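Local coordinates for solute-binding periplasmic protein of iron/siderophore ABC transporter (Yersinia pestis, PDB 6B2Y) that probably binds chelated iron in the periplasm and hands it to an ABC transporter for import, seen here without its metal chelate, at residues R57-E62 against D131-G136; P158-D163 against M176-K181; S217-L222 against C231-K236; D274-S279 against G324-I329. All blocks are in the same frame, centred on the assembly; numbering follows the deposited sequence.

How the contacts relate
From the N terminus, contact 1 comes first: it closes a long loop by pairing 57-62 with 131-136, neighbouring strands of the N-terminal parallel sheet. Contact 2 follows in series and is short-range, the edge strand 159-162 being covered by helix 168-182 soon after it; backbone bonds from Ala133 and Phe135 to Val160 and Val162 join it to contact 1. The chain then crosses to the other lobe, about 30 Å away between the centres of contacts 1 and 3. There contact 3 closes a short loop between 217-222 and 231-236, and contact 4 adds strand 326-330 to strand 275-280, the neighbour of 217-221. None of the four nests within or crosses another.

Contact 1. Residues R57-E62 against D131-G136; sequences RILLGE and DIAIFG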
loop_
_atom_site.group_PDB
_atom_site.type_symbol
_atom_site.label_atom_id
_atom_site.label_comp_id
_atom_site.label_asym_id
_atom_site.label_seq_id
_atom_site.Cartn_x
_atom_site.Cartn_y
_atom_site.Cartn_z
ATOM N N ARG A 57 22.583 -6.327 -6.367
ATOM C CA ARG A 57 22.069 -7.311 -5.413
ATOM C C ARG A 57 21.332 -6.581 -4.290
ATOM O O ARG A 57 21.960 -6.107 -3.340
ATOM C CB ARG A 57 23.209 -8.172 -4.867
ATOM C CG ARG A 57 24.031 -8.823 -5.973
ATOM C CD ARG A 57 25.137 -9.729 -5.439
ATOM N NE ARG A 57 24.636 -10.870 -4.671
ATOM C CZ ARG A 57 24.128 -11.977 -5.212
ATOM N NH1 ARG A 57 24.033 -12.090 -6.529
ATOM N NH2 ARG A 57 23.705 -12.972 -4.433
ATOM N N ILE A 58 20.002 -6.517 -4.391
ATOM C CA ILE A 58 19.161 -5.755 -3.466
ATOM C C ILE A 58 18.467 -6.706 -2.504
ATOM O O ILE A 58 17.891 -7.715 -2.929
ATOM C CB ILE A 58 18.101 -4.937 -4.223
ATOM C CG1 ILE A 58 18.742 -4.041 -5.283
ATOM C CG2 ILE A 58 17.250 -4.117 -3.230
ATOM C CD1 ILE A 58 17.710 -3.473 -6.244
ATOM N N LEU A 59 18.484 -6.363 -1.217
ATOM C CA LEU A 59 17.776 -7.104 -0.181
ATOM C C LEU A 59 16.568 -6.290 0.262
ATOM O O LEU A 59 16.718 -5.145 0.692
ATOM C CB LEU A 59 18.697 -7.373 1.006
ATOM C CG LEU A 59 18.252 -8.384 2.056
ATOM C CD1 LEU A 59 18.453 -9.803 1.529
ATOM C CD2 LEU A 59 19.044 -8.157 3.337
ATOM N N LEU A 60 15.385 -6.878 0.188
ATOM C CA LEU A 60 14.173 -6.198 0.632
ATOM C C LEU A 60 13.880 -6.615 2.070
ATOM O O LEU A 60 13.430 -7.741 2.316
ATOM C CB LEU A 60 13.012 -6.512 -0.305
ATOM C CG LEU A 60 13.283 -6.035 -1.739
ATOM C CD1 LEU A 60 12.098 -6.352 -2.613
ATOM C CD2 LEU A 60 13.612 -4.524 -1.763
ATOM N N GLY A 61 14.129 -5.699 3.012
ATOM C CA GLY A 61 13.929 -5.976 4.430
ATOM C C GLY A 61 12.473 -6.101 4.837
ATOM O O GLY A 61 12.178 -6.709 5.875
ATOM N N GLU A 62 11.568 -5.499 4.066
ATOM C CA GLU A 62 10.129 -5.749 4.127
ATOM C C GLU A 62 9.680 -6.159 2.730
ATOM O O GLU A 62 9.942 -5.445 1.758
ATOM C CB GLU A 62 9.378 -4.502 4.617
ATOM C CG GLU A 62 10.027 -3.885 5.853
ATOM C CD GLU A 62 9.393 -2.584 6.312
ATOM O OE1 GLU A 62 8.331 -2.193 5.773
ATOM O OE2 GLU A 62 9.952 -1.970 7.246
ATOM N N ASP A 131 24.357 -5.735 -1.991
ATOM C CA ASP A 131 24.935 -4.408 -2.206
ATOM C C ASP A 131 24.224 -3.345 -1.374
ATOM O O ASP A 131 24.812 -2.304 -1.066
ATOM C CB ASP A 131 24.828 -3.997 -3.684
ATOM C CG ASP A 131 25.674 -4.850 -4.615
ATOM O OD1 ASP A 131 26.753 -5.316 -4.193
ATOM O OD2 ASP A 131 25.261 -5.034 -5.783
ATOM N N ILE A 132 22.963 -3.585 -1.027
ATOM C CA ILE A 132 22.115 -2.601 -0.367
ATOM C C ILE A 132 20.894 -3.331 0.176
ATOM O O ILE A 132 20.480 -4.362 -0.375
ATOM C CB ILE A 132 21.716 -1.481 -1.351
ATOM C CG1 ILE A 132 21.132 -0.278 -0.611
ATOM C CG2 ILE A 132 20.747 -2.008 -2.418
ATOM C CD1 ILE A 132 21.104 0.975 -1.452
ATOM N N ALA A 133 20.316 -2.818 1.262
ATOM C CA ALA A 133 19.073 -3.334 1.822
ATOM C C ALA A 133 18.114 -2.174 2.066
ATOM O O ALA A 133 18.544 -1.076 2.427
ATOM C CB ALA A 133 19.323 -4.097 3.131
ATOM N N ILE A 134 16.821 -2.408 1.858
ATOM C CA ILE A 134 15.809 -1.358 1.984
ATOM C C ILE A 134 14.824 -1.764 3.069
ATOM O O ILE A 134 14.372 -2.917 3.093
ATOM C CB ILE A 134 15.074 -1.120 0.650
ATOM C CG1 ILE A 134 16.080 -0.894 -0.488
ATOM C CG2 ILE A 134 14.127 0.047 0.776
ATOM C CD1 ILE A 134 15.470 -1.015 -1.868
ATOM N N PHE A 135 14.506 -0.832 3.972
ATOM C CA PHE A 135 13.480 -1.031 4.990
ATOM C C PHE A 135 12.537 0.158 5.018
ATOM O O PHE A 135 12.812 1.211 4.443
ATOM C CB PHE A 135 14.074 -1.199 6.393
ATOM C CG PHE A 135 14.858 -2.455 6.576
ATOM C CD1 PHE A 135 16.159 -2.548 6.106
ATOM C CD2 PHE A 135 14.309 -3.531 7.252
ATOM C CE1 PHE A 135 16.890 -3.701 6.288
ATOM C CE2 PHE A 135 15.042 -4.677 7.437
ATOM C CZ PHE A 135 16.327 -4.762 6.960
ATOM N N GLY A 136 11.432 -0.002 5.742
ATOM C CA GLY A 136 10.508 1.089 5.985
ATOM C C GLY A 136 10.755 1.697 7.354
ATOM O O GLY A 136 11.288 1.042 8.244
#
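Ile58 and Ile132 lie side by side and point the same way, CG1 of Ile58 4.0 Å from CG2 of Ile132. Next along the same face, CD1 of Ile134 fits between two residues of the partner strand. It touches CG2 of Ile58, whose side chain runs at a slant to it, and CD2 of Leu60, whose side chain runs alongside. The opposite face carries Leu59 and Ala133, in contact through their CB atoms.

These are adjacent parallel strands of the five-stranded sheet in the N-terminal lobe, a three-layer alpha/beta domain of the kind found in periplasmic binding proteins. The backbone ladder runs from Leu59 N to Ile132 O, from Ile134 N to Leu59 O at 3.0 Å, and from Gly61 N to Ile134 O. On the other side of 58-60, strand 81-85 pairs with Ile58 and Leu60, while helix 147-154 packs on Ala133 and Phe135.

Side chains close both ends of the ladder. At the start, Asp131 OD2 accepts Arg57 N at 3.0 Å from well above the carboxylate plane, and it also takes Glu56 N; Asp131 N returns a bond to Arg57 O. The guanidinium of Arg57 leads away to Leu128 O. At the far end Phe135 has its CG anti to the carbonyl carbon (chi1 -67°), and chi2 of 79° sets the turn of the ring. One face lies against Gly61, whose CA sits 3.7 Å from the ring centroid in a CH-pi contact, displaced toward CE2. Beyond it Glu62, extended past CG, brings OE2 to Gly136 N at 2.9 Å in a weak hydrogen bond.

Contact 2. Residues P158-D163 against M176-K181; sequences PVVFVD and MRLLGK
Val160 and Leu178 reach toward each other tip to tip, CG1 of the valine 3.7 Å from CD2 of the leucine. The valine branch that makes the contact is anti to its backbone N (chi1 167°), and the same CG1 also meets CG and CD1 of Leu178. In Leu178, CG likewise stands anti to the backbone N (chi1 164°), and chi2 of 71° sets CD1; its other methyl, CD2, comes within 3.2 Å of Phe161 O, a close approach of a methyl to a carbonyl oxygen.

Val162 takes a different rotamer from Val160: CG1 is beside the backbone N and anti to the carbonyl carbon. From there CG1 touches two leucines, 3.9 Å from CD2 of Leu178 and 3.8 Å from CG of Leu179. Its side chain slants across that of Leu178 but lies at about a right angle to that of Leu179.

The side chains meet through apolar packing alone, between strand 159-162 and helix 168-182, which runs back nearly antiparallel to it, their local axes 9.0 Å apart. Val41 of strand 40-42 touches both Val160 and Leu178, Leu179 also packs on Ile134 of strand 132-136, and helix 147-154 meets Val159 and Phe161 on the other face of the sheet.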
loop_
_atom_site.group_PDB
_atom_site.type_symbol
_atom_site.label_atom_id
_atom_site.label_comp_id
_atom_site.label_asym_id
_atom_site.label_seq_id
_atom_site.Cartn_x
_atom_site.Cartn_y
_atom_site.Cartn_z
ATOM N N PRO A 158 25.033 -1.244 3.253
ATOM C CA PRO A 158 24.246 -0.011 3.399
ATOM C C PRO A 158 22.763 -0.323 3.541
ATOM O O PRO A 158 22.216 -1.129 2.791
ATOM C CB PRO A 158 24.534 0.756 2.099
ATOM C CG PRO A 158 25.633 -0.009 1.399
ATOM C CD PRO A 158 25.575 -1.400 1.893
ATOM N N VAL A 159 22.114 0.339 4.498
ATOM C CA VAL A 159 20.682 0.191 4.745
ATOM C C VAL A 159 20.016 1.540 4.496
ATOM O O VAL A 159 20.468 2.566 5.021
ATOM C CB VAL A 159 20.404 -0.296 6.179
ATOM C CG1 VAL A 159 18.918 -0.304 6.462
ATOM C CG2 VAL A 159 21.026 -1.674 6.423
ATOM N N VAL A 160 18.948 1.542 3.703
ATOM C CA VAL A 160 18.239 2.771 3.338
ATOM C C VAL A 160 16.784 2.627 3.777
ATOM O O VAL A 160 16.138 1.626 3.446
ATOM C CB VAL A 160 18.322 3.035 1.823
ATOM C CG1 VAL A 160 17.326 4.113 1.407
ATOM C CG2 VAL A 160 19.746 3.400 1.417
ATOM N N PHE A 161 16.270 3.635 4.502
ATOM C CA PHE A 161 14.879 3.655 4.953
ATOM C C PHE A 161 14.015 4.503 4.030
ATOM O O PHE A 161 14.412 5.600 3.635
ATOM C CB PHE A 161 14.760 4.189 6.383
ATOM C CG PHE A 161 15.295 3.246 7.409
ATOM C CD1 PHE A 161 14.481 2.257 7.954
ATOM C CD2 PHE A 161 16.624 3.309 7.799
ATOM C CE1 PHE A 161 14.989 1.365 8.885
ATOM C CE2 PHE A 161 17.134 2.413 8.732
ATOM C CZ PHE A 161 16.314 1.448 9.270
ATOM N N VAL A 162 12.831 3.981 3.698
ATOM C CA VAL A 162 11.800 4.693 2.947
ATOM C C VAL A 162 10.547 4.767 3.811
ATOM O O VAL A 162 10.471 4.164 4.878
ATOM C CB VAL A 162 11.483 4.023 1.598
ATOM C CG1 VAL A 162 12.692 4.070 0.673
ATOM C CG2 VAL A 162 10.986 2.563 1.832
ATOM N N ASP A 163 9.555 5.535 3.350
ATOM C CA ASP A 163 8.260 5.511 4.022
ATOM C C ASP A 163 7.134 5.750 3.022
ATOM O O ASP A 163 7.092 6.799 2.363
ATOM C CB ASP A 163 8.160 6.557 5.132
ATOM C CG ASP A 163 6.775 6.565 5.778
ATOM O OD1 ASP A 163 6.312 5.486 6.196
ATOM O OD2 ASP A 163 6.144 7.646 5.831
ATOM N N MET A 176 10.381 7.708 -3.445
ATOM C CA MET A 176 10.700 7.229 -4.790
ATOM C C MET A 176 11.951 7.899 -5.344
ATOM O O MET A 176 12.747 7.251 -6.031
ATOM C CB MET A 176 9.518 7.452 -5.748
ATOM C CG MET A 176 8.282 6.581 -5.505
ATOM S SD MET A 176 8.659 4.805 -5.473
ATOM C CE MET A 176 9.382 4.621 -7.112
ATOM N N ARG A 177 12.158 9.197 -5.070
ATOM C CA ARG A 177 13.400 9.816 -5.529
ATOM C C ARG A 177 14.601 9.156 -4.862
ATOM O O ARG A 177 15.598 8.830 -5.529
ATOM C CB ARG A 177 13.401 11.328 -5.251
ATOM C CG ARG A 177 14.694 12.014 -5.759
ATOM C CD ARG A 177 14.646 13.560 -5.644
ATOM N NE ARG A 177 13.540 14.112 -6.427
ATOM C CZ ARG A 177 12.378 14.495 -5.897
ATOM N NH1 ARG A 177 12.171 14.419 -4.591
ATOM N NH2 ARG A 177 11.408 14.951 -6.678
ATOM N N LEU A 178 14.504 8.920 -3.551
ATOM C CA LEU A 178 15.574 8.257 -2.808
ATOM C C LEU A 178 15.881 6.864 -3.362
ATOM O O LEU A 178 17.054 6.480 -3.498
ATOM C CB LEU A 178 15.181 8.168 -1.331
ATOM C CG LEU A 178 15.959 7.194 -0.454
ATOM C CD1 LEU A 178 17.369 7.744 -0.245
ATOM C CD2 LEU A 178 15.221 7.096 0.874
ATOM N N LEU A 179 14.845 6.068 -3.635
ATOM C CA LEU A 179 15.068 4.753 -4.235
ATOM C C LEU A 179 15.722 4.875 -5.606
ATOM O O LEU A 179 16.615 4.086 -5.948
ATOM C CB LEU A 179 13.746 3.984 -4.354
ATOM C CG LEU A 179 13.254 3.369 -3.046
ATOM C CD1 LEU A 179 11.857 2.732 -3.185
ATOM C CD2 LEU A 179 14.269 2.350 -2.514
ATOM N N GLY A 180 15.288 5.851 -6.406
ATOM C CA GLY A 180 15.903 6.053 -7.708
ATOM C C GLY A 180 17.377 6.392 -7.602
ATOM O O GLY A 180 18.187 5.946 -8.413
ATOM N N LYS A 181 17.744 7.185 -6.591
ATOM C CA LYS A 181 19.147 7.520 -6.375
ATOM C C LYS A 181 19.931 6.326 -5.832
ATOM O O LYS A 181 21.031 6.019 -6.319
ATOM C CB LYS A 181 19.240 8.728 -5.435
ATOM C CG LYS A 181 20.640 9.293 -5.248
ATOM C CD LYS A 181 20.613 10.612 -4.513
ATOM C CE LYS A 181 22.011 11.176 -4.372
ATOM N NZ LYS A 181 22.056 12.500 -3.669
#

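Contact 3. Residues S217-L222 against C231-K236; sequences SVFIEL and CGTAGK
Thr233 OG1 gives its proton to Ile220 O at 2.6 Å, a short side-chain-to-backbone bond joining the strand 217-221 to the short strand 232-234. The first belongs to the mixed sheet of the C-terminal lobe of this periplasmic binding protein; the second pairs with 260-262 in a separate two-stranded sheet, and crosses the first steeply, with 128° between their directions.

The hydrogen bonds are few. OG1 of Thr233 stands anti to its backbone N (chi1 -170°) and approaches Ile220 O in the carbonyl plane. The one direct backbone bond, Leu222 N to Gly232 O at 2.9 Å, arrives from well above the carbonyl plane of Gly232. The same oxygen is met by CA of Glu221 in a CA-H...O contact.

Two waters supplement them. One accepts from Ile220 N and donates to Thr233 OG1, which thus has partners on both counts; the other donates to Leu222 O and accepts from Gly232 N.

Apolar contacts make up most of the rest. CZ of Phe219 meets CB of Cys231 at the ring edge, 3.9 Å away, and CE1 lies near CB of Thr233. Cys231 forms a vicinal disulfide with Cys230. Glu221 passes its CG by CA of Cys231, but its carboxylate is held by Tyr276 OH and by a salt bridge to Arg312. Leu222, with Met239 of helix 239-245 also on it, lays its CD1 against the Thr233 backbone, 3.5 Å from Thr233 C.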
loop_
_atom_site.group_PDB
_atom_site.type_symbol
_atom_site.label_atom_id
_atom_site.label_comp_id
_atom_site.label_asym_id
_atom_site.label_seq_id
_atom_site.Cartn_x
_atom_site.Cartn_y
_atom_site.Cartn_z
ATOM N N SER A 217 -18.042 12.921 6.210
ATOM C CA SER A 217 -17.260 12.275 7.251
ATOM C C SER A 217 -17.020 10.832 6.833
ATOM O O SER A 217 -17.867 10.211 6.188
ATOM C CB SER A 217 -17.969 12.346 8.604
ATOM O OG SER A 217 -19.273 11.798 8.534
ATOM N N VAL A 218 -15.843 10.321 7.162
ATOM C CA VAL A 218 -15.378 9.044 6.631
ATOM C C VAL A 218 -14.753 8.248 7.762
ATOM O O VAL A 218 -13.941 8.775 8.530
ATOM C CB VAL A 218 -14.335 9.224 5.507
ATOM C CG1 VAL A 218 -13.875 7.838 4.976
ATOM C CG2 VAL A 218 -14.869 10.100 4.376
ATOM N N PHE A 219 -15.092 6.964 7.836
ATOM C CA PHE A 219 -14.370 6.029 8.688
ATOM C C PHE A 219 -13.811 4.913 7.824
ATOM O O PHE A 219 -14.557 4.299 7.049
ATOM C CB PHE A 219 -15.255 5.422 9.779
ATOM C CG PHE A 219 -14.513 4.463 10.668
ATOM C CD1 PHE A 219 -13.554 4.929 11.555
ATOM C CD2 PHE A 219 -14.732 3.095 10.581
ATOM C CE1 PHE A 219 -12.843 4.054 12.364
ATOM C CE2 PHE A 219 -14.021 2.218 11.395
ATOM C CZ PHE A 219 -13.083 2.700 12.282
ATOM N N ILE A 220 -12.507 4.653 7.946
ATOM C CA ILE A 220 -11.878 3.521 7.265
ATOM C C ILE A 220 -11.515 2.459 8.299
ATOM O O ILE A 220 -10.771 2.720 9.249
ATOM C CB ILE A 220 -10.649 3.942 6.438
ATOM C CG1 ILE A 220 -10.110 2.724 5.669
ATOM C CG2 ILE A 220 -9.562 4.541 7.308
ATOM C CD1 ILE A 220 -9.751 3.009 4.245
ATOM N N GLU A 221 -12.047 1.253 8.116
ATOM C CA GLU A 221 -11.704 0.125 8.969
ATOM C C GLU A 221 -10.645 -0.689 8.238
ATOM O O GLU A 221 -10.951 -1.392 7.273
ATOM C CB GLU A 221 -12.935 -0.721 9.289
ATOM C CG GLU A 221 -12.654 -1.721 10.380
ATOM C CD GLU A 221 -13.800 -2.675 10.617
ATOM O OE1 GLU A 221 -13.598 -3.645 11.370
ATOM O OE2 GLU A 221 -14.889 -2.452 10.050
ATOM N N LEU A 222 -9.394 -0.569 8.682
ATOM C CA LEU A 222 -8.307 -1.314 8.057
ATOM C C LEU A 222 -8.358 -2.792 8.448
ATOM O O LEU A 222 -8.555 -3.139 9.613
ATOM C CB LEU A 222 -6.962 -0.714 8.453
ATOM C CG LEU A 222 -6.771 0.729 7.993
ATOM C CD1 LEU A 222 -5.510 1.341 8.635
ATOM C CD2 LEU A 222 -6.678 0.778 6.468
ATOM N N CYS A 231 -11.889 -2.541 14.565
ATOM C CA CYS A 231 -11.786 -1.169 14.111
ATOM C C CYS A 231 -10.373 -0.636 14.303
ATOM O O CYS A 231 -10.159 0.387 14.966
ATOM C CB CYS A 231 -12.826 -0.297 14.813
ATOM S SG CYS A 231 -14.540 -1.000 14.995
ATOM N N GLY A 232 -9.403 -1.345 13.742
ATOM C CA GLY A 232 -8.179 -0.685 13.347
ATOM C C GLY A 232 -8.480 0.358 12.293
ATOM O O GLY A 232 -9.405 0.207 11.497
ATOM N N THR A 233 -7.721 1.449 12.315
ATOM C CA THR A 233 -8.014 2.556 11.422
ATOM C C THR A 233 -6.745 3.386 11.260
ATOM O O THR A 233 -5.686 3.045 11.796
ATOM C CB THR A 233 -9.191 3.393 11.948
ATOM O OG1 THR A 233 -9.602 4.323 10.943
ATOM C CG2 THR A 233 -8.816 4.141 13.227
ATOM N N ALA A 234 -6.863 4.461 10.487
ATOM C CA ALA A 234 -5.795 5.425 10.254
ATOM C C ALA A 234 -6.180 6.765 10.858
ATOM O O ALA A 234 -7.325 7.218 10.714
ATOM C CB ALA A 234 -5.524 5.602 8.757
ATOM N N GLY A 235 -5.217 7.404 11.524
ATOM C CA GLY A 235 -5.448 8.720 12.100
ATOM C C GLY A 235 -4.723 9.825 11.355
ATOM O O GLY A 235 -5.109 10.192 10.239
ATOM N N LYS A 236 -3.659 10.362 11.957
ATOM C CA LYS A 236 -2.890 11.446 11.334
ATOM C C LYS A 236 -1.785 10.882 10.441
ATOM O O LYS A 236 -0.585 10.977 10.732
ATOM C CB LYS A 236 -2.304 12.363 12.400
ATOM C CG LYS A 236 -3.315 12.890 13.406
ATOM C CD LYS A 236 -2.605 13.154 14.739
ATOM C CE LYS A 236 -3.285 14.267 15.508
ATOM N NZ LYS A 236 -4.570 13.779 16.055
HETATM O O HOH W 1 -11.331 6.440 9.883
HETATM O O HOH W 2 -9.301 -3.983 12.002
#

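Contact 4. Residues D274-S279 against G324-I329; sequences DIYIAS and GHSYAI
His325 O accepts Tyr276 N at 3.0 Å in a nearly straight bond (171° at the hydrogen), opening the ladder between 275-280 and 326-330. These are neighbouring parallel strands in the mixed sheet of the C-terminal lobe, part of the alpha/beta fold of a periplasmic binding protein. The side chain of His325 begins against the residue just before the other strand, its CB 3.4 Å from Asp274 O.

Ser326 follows on the face it shares with Tyr276. Its OG lies near CB and CD2 of that tyrosine, yet hydrogen-bonds to Ala320 O, Tyr276 OH being taken by Glu221. Helix 299-310 packs over this face.

Tyr327 turns to the other face. Its N binds Tyr276 O and its O takes Ala278 N at 2.9 Å. CG is anti to the carbonyl carbon (chi1 -46°), and chi2 of -95° sets the turn of the ring. Tyr276 O lies near the ring plane at the CD2 edge, and CE2 is 3.8 Å from CG2 of Ile275, whose side chain slants across it. Trp349 of helix 340-350 stacks on this ring.

Ala328 returns to the Tyr276 face, its CB 3.4 Å from Ala278 O. That oxygen also receives Ile329 N at 2.8 Å. Ile329 has its CG2 set between the backbone N and the carbonyl carbon, where that one methyl touches both CG2 of Ile277, at 3.9 Å, and CB of Ser279.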
loop_
_atom_site.group_PDB
_atom_site.type_symbol
_atom_site.label_atom_id
_atom_site.label_comp_id
_atom_site.label_asym_id
_atom_site.label_seq_id
_atom_site.Cartn_x
_atom_site.Cartn_y
_atom_site.Cartn_z
ATOM N N ASP A 274 -20.575 9.552 7.455
ATOM C CA ASP A 274 -21.326 9.578 6.203
ATOM C C ASP A 274 -20.953 8.405 5.302
ATOM O O ASP A 274 -21.812 7.850 4.604
ATOM C CB ASP A 274 -21.084 10.888 5.462
ATOM C CG ASP A 274 -21.601 12.089 6.220
ATOM O OD1 ASP A 274 -22.611 11.950 6.948
ATOM O OD2 ASP A 274 -20.999 13.179 6.071
ATOM N N ILE A 275 -19.674 8.022 5.303
ATOM C CA ILE A 275 -19.119 7.045 4.372
ATOM C C ILE A 275 -18.308 6.025 5.161
ATOM O O ILE A 275 -17.581 6.387 6.091
ATOM C CB ILE A 275 -18.247 7.743 3.305
ATOM C CG1 ILE A 275 -19.118 8.602 2.390
ATOM C CG2 ILE A 275 -17.429 6.736 2.497
ATOM C CD1 ILE A 275 -18.337 9.440 1.413
ATOM N N TYR A 276 -18.438 4.745 4.791
ATOM C CA TYR A 276 -17.716 3.651 5.432
ATOM C C TYR A 276 -16.840 2.962 4.397
ATOM O O TYR A 276 -17.305 2.644 3.298
ATOM C CB TYR A 276 -18.674 2.630 6.072
ATOM C CG TYR A 276 -17.970 1.357 6.508
ATOM C CD1 TYR A 276 -17.384 1.262 7.758
ATOM C CD2 TYR A 276 -17.889 0.262 5.662
ATOM C CE1 TYR A 276 -16.732 0.113 8.163
ATOM C CE2 TYR A 276 -17.229 -0.902 6.056
ATOM C CZ TYR A 276 -16.666 -0.971 7.308
ATOM O OH TYR A 276 -16.007 -2.110 7.711
ATOM N N ILE A 277 -15.571 2.743 4.748
ATOM C CA ILE A 277 -14.611 2.055 3.891
ATOM C C ILE A 277 -13.995 0.918 4.686
ATOM O O ILE A 277 -13.569 1.119 5.829
ATOM C CB ILE A 277 -13.494 2.995 3.387
ATOM C CG1 ILE A 277 -14.077 4.251 2.750
ATOM C CG2 ILE A 277 -12.614 2.277 2.365
ATOM C CD1 ILE A 277 -13.003 5.182 2.183
ATOM N N ALA A 278 -13.918 -0.263 4.072
ATOM C CA ALA A 278 -13.190 -1.394 4.629
ATOM C C ALA A 278 -11.974 -1.689 3.759
ATOM O O ALA A 278 -12.059 -1.631 2.533
ATOM C CB ALA A 278 -14.084 -2.646 4.703
ATOM N N SER A 279 -10.843 -2.008 4.378
ATOM C CA SER A 279 -9.687 -2.480 3.621
ATOM C C SER A 279 -9.491 -3.968 3.855
ATOM O O SER A 279 -9.811 -4.495 4.925
ATOM C CB SER A 279 -8.383 -1.742 3.979
ATOM O OG SER A 279 -7.740 -2.317 5.105
ATOM N N GLY A 324 -26.271 2.951 1.215
ATOM C CA GLY A 324 -25.516 2.948 -0.025
ATOM C C GLY A 324 -24.289 3.832 -0.020
ATOM O O GLY A 324 -24.017 4.522 -1.016
ATOM N N HIS A 325 -23.537 3.837 1.077
ATOM C CA HIS A 325 -22.297 4.601 1.168
ATOM C C HIS A 325 -21.205 3.740 1.802
ATOM O O HIS A 325 -20.518 4.151 2.737
ATOM C CB HIS A 325 -22.511 5.893 1.957
ATOM C CG HIS A 325 -23.550 6.792 1.362
ATOM N ND1 HIS A 325 -23.290 7.628 0.298
ATOM C CD2 HIS A 325 -24.860 6.961 1.664
ATOM C CE1 HIS A 325 -24.392 8.285 -0.023
ATOM N NE2 HIS A 325 -25.359 7.899 0.792
ATOM N N SER A 326 -21.031 2.522 1.281
ATOM C CA SER A 326 -20.029 1.591 1.792
ATOM C C SER A 326 -19.171 1.081 0.644
ATOM O O SER A 326 -19.675 0.826 -0.460
ATOM C CB SER A 326 -20.689 0.419 2.535
ATOM O OG SER A 326 -21.181 0.827 3.809
ATOM N N TYR A 327 -17.866 0.944 0.907
ATOM C CA TYR A 327 -16.877 0.640 -0.125
ATOM C C TYR A 327 -15.763 -0.200 0.484
ATOM O O TYR A 327 -15.602 -0.248 1.703
ATOM C CB TYR A 327 -16.287 1.932 -0.741
ATOM C CG TYR A 327 -17.353 2.955 -1.085
ATOM C CD1 TYR A 327 -17.866 3.027 -2.370
ATOM C CD2 TYR A 327 -17.854 3.835 -0.118
ATOM C CE1 TYR A 327 -18.847 3.943 -2.695
ATOM C CE2 TYR A 327 -18.856 4.756 -0.433
ATOM C CZ TYR A 327 -19.340 4.801 -1.728
ATOM O OH TYR A 327 -20.327 5.706 -2.076
ATOM N N ALA A 328 -14.982 -0.855 -0.381
ATOM C CA ALA A 328 -13.789 -1.562 0.069
ATOM C C ALA A 328 -12.599 -1.211 -0.814
ATOM O O ALA A 328 -12.737 -1.001 -2.024
ATOM C CB ALA A 328 -13.977 -3.091 0.089
ATOM N N ILE A 329 -11.424 -1.161 -0.181
ATOM C CA ILE A 329 -10.170 -0.805 -0.831
ATOM C C ILE A 329 -9.119 -1.860 -0.500
ATOM O O ILE A 329 -9.110 -2.428 0.596
ATOM C CB ILE A 329 -9.696 0.602 -0.384
ATOM C CG1 ILE A 329 -8.501 1.049 -1.220
ATOM C CG2 ILE A 329 -9.369 0.604 1.120
ATOM C CD1 ILE A 329 -8.853 1.390 -2.658
#